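PDB 6TLY: protein kinase, putative from Bodo saltans, which is an unconventional kinetochore protein, KKT2, and a putative serine/threonine kinase, represented here by its zinc-binding central domain, which probably serves in centromere localization. Local coordinates for residues 11-17 with 50-56; 30-35 with 56-62; 74-78 with 91-97. One frame throughout, in Å; residues are numbered along the deposited sequence.

From the N terminus, 11-17 supplies half of the first zinc site and 30-35 half of the second. Residues 50-56 then return to close interaction 1 across 32 residues, and 56-62 directly afterwards closes interaction 2 across 20. Their segments therefore alternate, the interleaved zinc arrangement of C1-like and RING-clan domains. The two share Y56 and are linked by the salt bridge between R50 and D57, on neighbouring strands 48-51 and 56-59; their centres lie about 12 Å apart. Interaction 3 follows in series: 74-78 and 91-97 close a short zinc finger built of hairpin 73-74/81-82 and helix 85-93. It touches neither, its centre lying about 16 Å from interaction 1 and about 23 Å from interaction 2.

Interaction 1 of 3, residues 11-17 with 50-56; sequences CMNRHKM and RCEKCDY. With ZN (zinc ion), chain B; SO4 (sulfate ion), chain F.
C11 packs its CB on Y56 CD2 and C51 CB and opens a zinc site of three cysteines and one histidine in the C1-like domain: its SG lies 2.5 Å from the zinc ion, which H15 ND1, C51 SG and C54 SG also bind. A type I turn from C11 to R14 carries the chain round the metal, and the amide of H15 donates back to C11 SG, with a weaker bond from that of N13. M12 lays its CG over one face of the Y56 ring, 4.0 Å from the centroid, while its SD makes an oblique Met-aromatic contact. N13 reaches the second segment through ND2, which donates to C54 SG at 3.3 Å (161°), the sulfur close to the amide plane; OD1 turns to the backbone N of K81. The H15 ring is sandwiched, with N13 O over one face and K53 CD over the other, 3.8 Å from the centroid; H15 NE2 and K53 NZ both bond weakly to a sulfate O4. M17 meets the rim of Y56, its SD at the ring edge and its CE 3.5 Å from Y56 CD2. Replacing Y56 by an alanine is likely to open a gap beside C11 CB and leave M12 and M17 without their aromatic partner. The bend in M17 at chi3 (81°) brings its methyl against the backbone of the second segment, where CE lies 3.4 Å from R50 CA.

Interaction 2 of 3, residues 30-35 with 56-62; sequences FDCNVC and YDVCNQC. With ZN (zinc ion), chain C.
C32 and V58 bring the two backbones together, their CA atoms 4.8 Å apart, and one backbone bond follows: N33 N donates to D57 O at 2.9 Å (160°). The N33 side chain adds a second link, since D57 N donates to N33 OD1 at 3.0 Å. That donor stands well above the carbonyl plane, away from a lone pair, and OD1 also receives K87 NZ. N33 ND2 bonds to D31 O and, through a water, to D57 OD2, so both ends of the amide are held. C59 N points almost straight at C32 SG (3.3 Å, 170°), which stands anti to its backbone N (chi1 -180°), reaching the zinc ion too. The same sulfur accepts from V34 N and C35 N, the pattern of a zinc knuckle; three N-H groups would probably ease its negative charge. C32, C35, C59 and C62 complete a Cys4 zinc site, and C59 SG caps the following helix by accepting from C62 N. Away from the metal, D57 CB lies over one face of the F30 ring, 3.8 Å from its centroid, while V34 CG2 meets Y56 OH at 3.3 Å and V34 CG1 packs on C62 SG. Strand 56-59 is at the edge of the three-stranded sheet: beside it, strand 48-51 supplies R50 to D57 and M48 to F30; F30 also touches M39 of strand 38-39, and helix 60-65 leads away from C59.

Interaction 3 of 3, residues 74-78 with 91-97; sequences LCAKC and HSRGCRG. With ZN (zinc ion), chain D.
K77 stretches across to S92 and C95, where its NZ is gripped by three oxygens. It donates to C95 O at 2.8 Å, to S92 OG at 3.0 Å and to S92 O at 3.1 Å. A bend at chi3 (-80°) swings the ammonium group into this cluster, while the chain behind it runs past C95, CD lying 3.2 Å from C95 O. S92 O takes a second donor, C95 N, and the two arrive from opposite faces of its carbonyl plane. Three oxygen acceptors, two of them backbone carbonyls, would probably stabilise the lysine charge.

H91 presents its ring edge to the metal rather than a face: NE2 is 1.9 Å from the zinc ion, C75 SG lies in the ring plane 3.5 Å from NE2, and C78 SG also sits at the edge, 3.3 Å from NE2. With C95 SG, these make a site of three cysteines and one histidine in a C2H2-like finger whose last ligand is cysteine. Strands 73-74 and 81-82 form its hairpin, and helix 85-93 carries H91. The two hairpin cysteines turn differently to meet one metal: C75 SG extends away from its own backbone N (chi1 173°), whereas C78 SG tucks between N and the carbonyl carbon (chi1 68°). C78 N gives C75 SG a weak bond, as G97 N does C95 SG. The ring of F82 also meets that of H91. G97 CA closes against K77 O at 3.7 Å, in a backbone conformation where a CB would press on the carbonyl oxygen of R96.

Interaction 1 of 3, residues 11-17 with 50-56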
loop_
_atom_site.group_PDB
_atom_site.type_symbol
_atom_site.label_atom_id
_atom_site.label_comp_id
_atom_site.label_asym_id
_atom_site.label_seq_id
_atom_site.Cartn_x
_atom_site.Cartn_y
_atom_site.Cartn_z
ATOM N N CYS A 11 1.723 2.428 6.035
ATOM C CA CYS A 11 2.237 1.656 4.887
ATOM C C CYS A 11 3.604 1.049 5.242
ATOM O O CYS A 11 4.050 1.183 6.344
ATOM C CB CYS A 11 2.387 2.574 3.688
ATOM S SG CYS A 11 3.763 3.709 3.939
ATOM N N MET A 12 4.258 0.400 4.288
ATOM C CA MET A 12 5.555 -0.225 4.574
ATOM C C MET A 12 6.649 0.800 4.850
ATOM O O MET A 12 7.669 0.437 5.445
ATOM C CB MET A 12 6.033 -1.120 3.408
ATOM C CG MET A 12 4.986 -2.061 2.880
ATOM S SD MET A 12 5.626 -3.024 1.491
ATOM C CE MET A 12 6.379 -4.365 2.371
ATOM N N ASN A 13 6.478 2.045 4.371
ATOM C CA ASN A 13 7.467 3.096 4.564
ATOM C C ASN A 13 7.078 4.116 5.642
ATOM O O ASN A 13 7.494 5.269 5.577
ATOM C CB ASN A 13 7.784 3.758 3.231
ATOM C CG ASN A 13 8.377 2.732 2.289
ATOM O OD1 ASN A 13 9.453 2.183 2.553
ATOM N ND2 ASN A 13 7.686 2.405 1.199
ATOM N N ARG A 14 6.261 3.669 6.603
ATOM C CA ARG A 14 5.796 4.371 7.794
ATOM C C ARG A 14 5.008 5.674 7.552
ATOM O O ARG A 14 5.041 6.540 8.414
ATOM C CB ARG A 14 6.964 4.612 8.767
ATOM C CG ARG A 14 7.613 3.298 9.172
ATOM C CD ARG A 14 8.668 3.441 10.263
ATOM N NE ARG A 14 9.287 2.149 10.573
ATOM C CZ ARG A 14 8.763 1.243 11.397
ATOM N NH1 ARG A 14 7.606 1.481 12.009
ATOM N NH2 ARG A 14 9.388 0.091 11.611
ATOM N N HIS A 15 4.249 5.763 6.464
ATOM C CA HIS A 15 3.361 6.927 6.233
ATOM C C HIS A 15 1.963 6.551 6.716
ATOM O O HIS A 15 1.622 5.375 6.679
ATOM C CB HIS A 15 3.233 7.311 4.755
ATOM C CG HIS A 15 4.517 7.501 4.035
ATOM N ND1 HIS A 15 4.900 6.706 3.012
ATOM C CD2 HIS A 15 5.507 8.393 4.201
ATOM C CE1 HIS A 15 6.071 7.082 2.584
ATOM N NE2 HIS A 15 6.470 8.104 3.293
ATOM N N LYS A 16 1.183 7.541 7.116
ATOM C CA LYS A 16 -0.210 7.254 7.523
ATOM C C LYS A 16 -1.020 6.935 6.254
ATOM O O LYS A 16 -0.810 7.571 5.256
ATOM C CB LYS A 16 -0.790 8.426 8.321
ATOM C CG LYS A 16 -2.311 8.497 8.333
ATOM C CD LYS A 16 -2.954 9.339 9.381
ATOM C CE LYS A 16 -4.464 9.316 9.257
ATOM N NZ LYS A 16 -5.138 9.719 10.512
ATOM N N MET A 17 -1.943 6.000 6.326
ATOM C CA MET A 17 -2.730 5.650 5.127
ATOM C C MET A 17 -4.128 6.273 5.159
ATOM O O MET A 17 -4.646 6.505 6.231
ATOM C CB MET A 17 -2.805 4.137 4.985
ATOM C CG MET A 17 -1.494 3.587 4.525
ATOM S SD MET A 17 -1.514 1.860 4.328
ATOM C CE MET A 17 -2.282 1.703 2.734
ATOM N N ARG A 50 -5.081 3.313 1.507
ATOM C CA ARG A 50 -4.049 3.510 0.471
ATOM C C ARG A 50 -3.002 4.545 0.885
ATOM O O ARG A 50 -3.335 5.508 1.536
ATOM C CB ARG A 50 -4.697 3.921 -0.859
ATOM C CG ARG A 50 -3.733 4.147 -2.014
ATOM C CD ARG A 50 -4.319 4.529 -3.352
ATOM N NE ARG A 50 -3.372 4.988 -4.334
ATOM C CZ ARG A 50 -2.530 4.221 -4.983
ATOM N NH1 ARG A 50 -2.503 2.924 -4.760
ATOM N NH2 ARG A 50 -1.715 4.749 -5.861
ATOM N N CYS A 51 -1.762 4.257 0.522
ATOM C CA CYS A 51 -0.712 5.280 0.552
ATOM C C CYS A 51 -0.386 5.639 -0.905
ATOM O O CYS A 51 0.163 4.819 -1.609
ATOM C CB CYS A 51 0.550 4.831 1.235
ATOM S SG CYS A 51 1.751 6.175 1.116
ATOM N N GLU A 52 -0.771 6.845 -1.301
ATOM C CA GLU A 52 -0.648 7.294 -2.684
ATOM C C GLU A 52 0.802 7.419 -3.104
ATOM O O GLU A 52 1.171 6.965 -4.189
ATOM C CB GLU A 52 -1.384 8.627 -2.891
ATOM C CG GLU A 52 -1.427 9.068 -4.357
ATOM C CD GLU A 52 -2.100 8.087 -5.304
ATOM O OE1 GLU A 52 -3.269 7.723 -5.047
ATOM O OE2 GLU A 52 -1.472 7.696 -6.318
ATOM N N LYS A 53 1.641 7.938 -2.213
ATOM C CA LYS A 53 3.056 8.122 -2.538
ATOM C C LYS A 53 3.816 6.794 -2.664
ATOM O O LYS A 53 4.818 6.743 -3.371
ATOM C CB LYS A 53 3.733 9.099 -1.570
ATOM C CG LYS A 53 3.898 8.574 -0.168
ATOM C CD LYS A 53 3.582 9.641 0.883
ATOM C CE LYS A 53 4.590 10.758 0.935
ATOM N NZ LYS A 53 4.412 11.599 2.159
ATOM N N CYS A 54 3.335 5.719 -2.030
ATOM C CA CYS A 54 3.969 4.405 -2.143
ATOM C C CYS A 54 3.264 3.472 -3.125
ATOM O O CYS A 54 3.790 2.383 -3.360
ATOM C CB CYS A 54 4.068 3.738 -0.772
ATOM S SG CYS A 54 5.247 4.520 0.362
ATOM N N ASP A 55 2.041 3.819 -3.609
ATOM C CA ASP A 55 1.177 2.952 -4.452
ATOM C C ASP A 55 0.958 1.637 -3.674
ATOM O O ASP A 55 1.280 0.552 -4.161
ATOM C CB ASP A 55 1.782 2.668 -5.843
ATOM C CG ASP A 55 0.859 1.823 -6.705
ATOM O OD1 ASP A 55 -0.370 1.979 -6.584
ATOM O OD2 ASP A 55 1.368 0.995 -7.482
ATOM N N TYR A 56 0.529 1.785 -2.430
ATOM C CA TYR A 56 0.320 0.663 -1.497
ATOM C C TYR A 56 -1.161 0.606 -1.141
ATOM O O TYR A 56 -1.652 1.548 -0.590
ATOM C CB TYR A 56 1.165 0.872 -0.249
ATOM C CG TYR A 56 1.176 -0.264 0.728
ATOM C CD1 TYR A 56 1.721 -1.485 0.400
ATOM C CD2 TYR A 56 0.661 -0.109 1.995
ATOM C CE1 TYR A 56 1.775 -2.524 1.309
ATOM C CE2 TYR A 56 0.704 -1.136 2.917
ATOM C CZ TYR A 56 1.249 -2.352 2.574
ATOM O OH TYR A 56 1.294 -3.341 3.494
HETATM ZN ZN ZN B . 3.772 5.268 2.040
HETATM S S SO4 F . 8.044 11.595 3.794
HETATM O O1 SO4 F . 8.501 12.985 3.703
HETATM O O2 SO4 F . 6.865 11.520 4.656
HETATM O O3 SO4 F . 9.084 10.742 4.367
HETATM O O4 SO4 F . 7.703 11.121 2.447
#

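Interaction 2 of 3, residues 30-35 with 56-62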
loop_
_atom_site.group_PDB
_atom_site.type_symbol
_atom_site.label_atom_id
_atom_site.label_comp_id
_atom_site.label_asym_id
_atom_site.label_seq_id
_atom_site.Cartn_x
_atom_site.Cartn_y
_atom_site.Cartn_z
ATOM N N PHE A 30 -8.164 -3.684 -6.893
ATOM C CA PHE A 30 -6.798 -4.141 -6.671
ATOM C C PHE A 30 -6.823 -5.455 -5.949
ATOM O O PHE A 30 -7.846 -5.829 -5.383
ATOM C CB PHE A 30 -6.047 -3.109 -5.790
ATOM C CG PHE A 30 -6.611 -2.960 -4.390
ATOM C CD1 PHE A 30 -7.714 -2.167 -4.150
ATOM C CD2 PHE A 30 -6.056 -3.649 -3.323
ATOM C CE1 PHE A 30 -8.233 -2.049 -2.872
ATOM C CE2 PHE A 30 -6.591 -3.540 -2.046
ATOM C CZ PHE A 30 -7.669 -2.740 -1.833
ATOM N N ASP A 31 -5.685 -6.135 -5.909
ATOM C CA ASP A 31 -5.533 -7.322 -5.097
ATOM C C ASP A 31 -4.787 -6.816 -3.863
ATOM O O ASP A 31 -3.682 -6.247 -3.999
ATOM C CB ASP A 31 -4.701 -8.369 -5.839
ATOM C CG ASP A 31 -5.423 -8.933 -7.048
ATOM O OD1 ASP A 31 -6.653 -9.168 -6.951
ATOM O OD2 ASP A 31 -4.763 -9.137 -8.094
ATOM N N CYS A 32 -5.327 -7.050 -2.630
ATOM C CA CYS A 32 -4.677 -6.591 -1.392
ATOM C C CYS A 32 -3.197 -6.849 -1.387
ATOM O O CYS A 32 -2.796 -7.978 -1.667
ATOM C CB CYS A 32 -5.321 -7.192 -0.149
ATOM S SG CYS A 32 -4.549 -6.637 1.391
ATOM N N ASN A 33 -2.398 -5.809 -1.136
ATOM C CA ASN A 33 -0.951 -5.972 -1.192
ATOM C C ASN A 33 -0.390 -6.870 -0.070
ATOM O O ASN A 33 0.766 -7.295 -0.161
ATOM C CB ASN A 33 -0.277 -4.643 -1.226
ATOM C CG ASN A 33 -0.567 -3.782 -2.442
ATOM O OD1 ASN A 33 -0.023 -2.700 -2.558
ATOM N ND2 ASN A 33 -1.417 -4.230 -3.390
ATOM N N VAL A 34 -1.198 -7.181 0.950
ATOM C CA VAL A 34 -0.776 -8.075 2.032
ATOM C C VAL A 34 -1.357 -9.488 1.848
ATOM O O VAL A 34 -0.599 -10.458 1.797
ATOM C CB VAL A 34 -1.116 -7.509 3.434
ATOM C CG1 VAL A 34 -0.796 -8.528 4.541
ATOM C CG2 VAL A 34 -0.405 -6.186 3.692
ATOM N N CYS A 35 -2.695 -9.616 1.740
ATOM C CA CYS A 35 -3.320 -10.944 1.680
ATOM C C CYS A 35 -3.691 -11.436 0.275
ATOM O O CYS A 35 -4.219 -12.529 0.173
ATOM C CB CYS A 35 -4.537 -10.988 2.600
ATOM S SG CYS A 35 -5.964 -10.074 1.961
ATOM N N TYR A 56 0.529 1.785 -2.430
ATOM C CA TYR A 56 0.320 0.663 -1.497
ATOM C C TYR A 56 -1.161 0.606 -1.141
ATOM O O TYR A 56 -1.652 1.548 -0.590
ATOM C CB TYR A 56 1.165 0.872 -0.249
ATOM C CG TYR A 56 1.176 -0.264 0.728
ATOM C CD1 TYR A 56 1.721 -1.485 0.400
ATOM C CD2 TYR A 56 0.661 -0.109 1.995
ATOM C CE1 TYR A 56 1.775 -2.524 1.309
ATOM C CE2 TYR A 56 0.704 -1.136 2.917
ATOM C CZ TYR A 56 1.249 -2.352 2.574
ATOM O OH TYR A 56 1.294 -3.341 3.494
ATOM N N ASP A 57 -1.795 -0.498 -1.501
ATOM C CA ASP A 57 -3.227 -0.735 -1.301
ATOM C C ASP A 57 -3.461 -1.921 -0.409
ATOM O O ASP A 57 -2.949 -2.993 -0.694
ATOM C CB ASP A 57 -3.864 -1.101 -2.646
ATOM C CG ASP A 57 -3.844 0.026 -3.629
ATOM O OD1 ASP A 57 -4.107 1.163 -3.214
ATOM O OD2 ASP A 57 -3.524 -0.228 -4.819
ATOM N N VAL A 58 -4.194 -1.722 0.647
ATOM C CA VAL A 58 -4.545 -2.841 1.580
ATOM C C VAL A 58 -6.082 -2.909 1.910
ATOM O O VAL A 58 -6.911 -1.881 2.117
ATOM C CB VAL A 58 -3.684 -2.726 2.853
ATOM C CG1 VAL A 58 -3.984 -1.472 3.640
ATOM C CG2 VAL A 58 -3.787 -3.941 3.747
ATOM N N CYS A 59 -6.572 -4.148 2.108
ATOM C CA CYS A 59 -7.992 -4.328 2.486
ATOM C C CYS A 59 -8.186 -3.860 3.956
ATOM O O CYS A 59 -7.209 -3.751 4.700
ATOM C CB CYS A 59 -8.448 -5.782 2.284
ATOM S SG CYS A 59 -7.830 -6.964 3.524
ATOM N N ASN A 60 -9.443 -3.598 4.380
ATOM C CA ASN A 60 -9.681 -3.138 5.741
ATOM C C ASN A 60 -9.240 -4.176 6.778
ATOM O O ASN A 60 -8.785 -3.790 7.850
ATOM C CB ASN A 60 -11.139 -2.767 5.950
ATOM C CG ASN A 60 -12.095 -3.880 5.594
ATOM O OD1 ASN A 60 -12.241 -4.258 4.430
ATOM N ND2 ASN A 60 -12.781 -4.432 6.599
ATOM N N GLN A 61 -9.376 -5.476 6.453
ATOM C CA GLN A 61 -9.027 -6.582 7.355
ATOM C C GLN A 61 -7.538 -6.578 7.673
ATOM O O GLN A 61 -7.172 -6.643 8.845
ATOM C CB GLN A 61 -9.440 -7.928 6.732
ATOM C CG GLN A 61 -10.666 -8.568 7.369
ATOM C CD GLN A 61 -11.446 -9.457 6.411
ATOM O OE1 GLN A 61 -11.002 -9.773 5.293
ATOM N NE2 GLN A 61 -12.636 -9.883 6.834
ATOM N N CYS A 62 -6.683 -6.466 6.646
ATOM C CA CYS A 62 -5.241 -6.438 6.872
ATOM C C CYS A 62 -4.817 -5.134 7.577
ATOM O O CYS A 62 -4.007 -5.168 8.514
ATOM C CB CYS A 62 -4.472 -6.647 5.569
ATOM S SG CYS A 62 -4.588 -8.315 4.873
HETATM ZN ZN ZN C . -5.792 -7.948 2.932
HETATM O O HOH W 1 -2.164 -2.489 -5.734
#

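Interaction 3 of 3, residues 74-78 with 91-97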
loop_
_atom_site.group_PDB
_atom_site.type_symbol
_atom_site.label_atom_id
_atom_site.label_comp_id
_atom_site.label_asym_id
_atom_site.label_seq_id
_atom_site.Cartn_x
_atom_site.Cartn_y
_atom_site.Cartn_z
ATOM N N LEU A 74 13.280 -3.939 -1.620
ATOM C CA LEU A 74 13.784 -2.593 -1.400
ATOM C C LEU A 74 14.499 -2.024 -2.615
ATOM O O LEU A 74 15.260 -2.738 -3.283
ATOM C CB LEU A 74 14.745 -2.595 -0.202
ATOM C CG LEU A 74 14.096 -2.577 1.190
ATOM C CD1 LEU A 74 13.570 -3.940 1.582
ATOM C CD2 LEU A 74 15.115 -2.157 2.246
ATOM N N CYS A 75 14.323 -0.721 -2.835
ATOM C CA CYS A 75 15.022 -0.032 -3.895
ATOM C C CYS A 75 16.417 0.298 -3.390
ATOM O O CYS A 75 16.561 0.927 -2.339
ATOM C CB CYS A 75 14.271 1.230 -4.316
ATOM S SG CYS A 75 15.182 2.248 -5.501
ATOM N N ALA A 76 17.449 -0.116 -4.135
ATOM C CA ALA A 76 18.822 0.169 -3.739
ATOM C C ALA A 76 19.137 1.660 -3.790
ATOM O O ALA A 76 19.978 2.119 -3.034
ATOM C CB ALA A 76 19.793 -0.591 -4.641
ATOM N N LYS A 77 18.470 2.415 -4.668
ATOM C CA LYS A 77 18.792 3.819 -4.874
ATOM C C LYS A 77 18.188 4.787 -3.849
ATOM O O LYS A 77 18.825 5.797 -3.543
ATOM C CB LYS A 77 18.419 4.214 -6.305
ATOM C CG LYS A 77 19.236 3.396 -7.306
ATOM C CD LYS A 77 18.650 3.429 -8.691
ATOM C CE LYS A 77 17.492 2.477 -8.855
ATOM N NZ LYS A 77 17.058 2.419 -10.279
ATOM N N CYS A 78 17.001 4.473 -3.283
ATOM C CA CYS A 78 16.387 5.385 -2.303
ATOM C C CYS A 78 16.003 4.731 -0.971
ATOM O O CYS A 78 15.637 5.437 -0.035
ATOM C CB CYS A 78 15.199 6.114 -2.917
ATOM S SG CYS A 78 13.775 5.051 -3.282
ATOM N N HIS A 91 8.838 1.202 -9.935
ATOM C CA HIS A 91 9.494 2.320 -9.257
ATOM C C HIS A 91 10.911 2.544 -9.792
ATOM O O HIS A 91 11.276 3.675 -10.108
ATOM C CB HIS A 91 9.574 2.054 -7.725
ATOM C CG HIS A 91 10.484 2.982 -6.964
ATOM N ND1 HIS A 91 10.060 4.234 -6.549
ATOM C CD2 HIS A 91 11.771 2.812 -6.572
ATOM C CE1 HIS A 91 11.084 4.768 -5.904
ATOM N NE2 HIS A 91 12.135 3.946 -5.887
ATOM N N SER A 92 11.723 1.478 -9.813
ATOM C CA SER A 92 13.129 1.499 -10.190
ATOM C C SER A 92 13.395 2.077 -11.587
ATOM O O SER A 92 14.401 2.754 -11.781
ATOM C CB SER A 92 13.734 0.105 -10.042
ATOM O OG SER A 92 15.149 0.176 -10.005
ATOM N N ARG A 93 12.490 1.857 -12.533
ATOM C CA ARG A 93 12.615 2.383 -13.893
ATOM C C ARG A 93 12.774 3.917 -13.891
ATOM O O ARG A 93 13.589 4.460 -14.643
ATOM C CB ARG A 93 11.382 1.971 -14.707
ATOM C CG ARG A 93 11.391 2.472 -16.148
ATOM C CD ARG A 93 11.866 1.417 -17.131
ATOM N NE ARG A 93 11.028 0.220 -17.080
ATOM C CZ ARG A 93 11.349 -0.948 -17.633
ATOM N NH1 ARG A 93 12.494 -1.087 -18.291
ATOM N NH2 ARG A 93 10.529 -1.986 -17.527
ATOM N N GLY A 94 12.066 4.580 -12.972
ATOM C CA GLY A 94 12.096 6.027 -12.837
ATOM C C GLY A 94 12.860 6.558 -11.639
ATOM O O GLY A 94 12.800 7.752 -11.376
ATOM N N CYS A 95 13.610 5.709 -10.927
ATOM C CA CYS A 95 14.360 6.146 -9.747
ATOM C C CYS A 95 15.850 6.170 -9.950
ATOM O O CYS A 95 16.447 5.164 -10.302
ATOM C CB CYS A 95 13.996 5.331 -8.505
ATOM S SG CYS A 95 14.854 5.866 -6.994
ATOM N N ARG A 96 16.459 7.317 -9.691
ATOM C CA ARG A 96 17.917 7.505 -9.694
ATOM C C ARG A 96 18.439 7.958 -8.319
ATOM O O ARG A 96 19.601 8.333 -8.199
ATOM C CB ARG A 96 18.343 8.535 -10.743
ATOM C CG ARG A 96 17.759 8.251 -12.102
ATOM C CD ARG A 96 18.678 7.459 -13.007
ATOM N NE ARG A 96 18.121 7.402 -14.362
ATOM C CZ ARG A 96 18.242 8.369 -15.268
ATOM N NH1 ARG A 96 18.916 9.477 -14.984
ATOM N NH2 ARG A 96 17.675 8.241 -16.459
ATOM N N GLY A 97 17.576 7.973 -7.314
ATOM C CA GLY A 97 17.922 8.412 -5.976
ATOM C C GLY A 97 16.739 9.027 -5.265
ATOM O O GLY A 97 15.630 9.104 -5.804
HETATM ZN ZN ZN D . 13.998 4.314 -5.469
#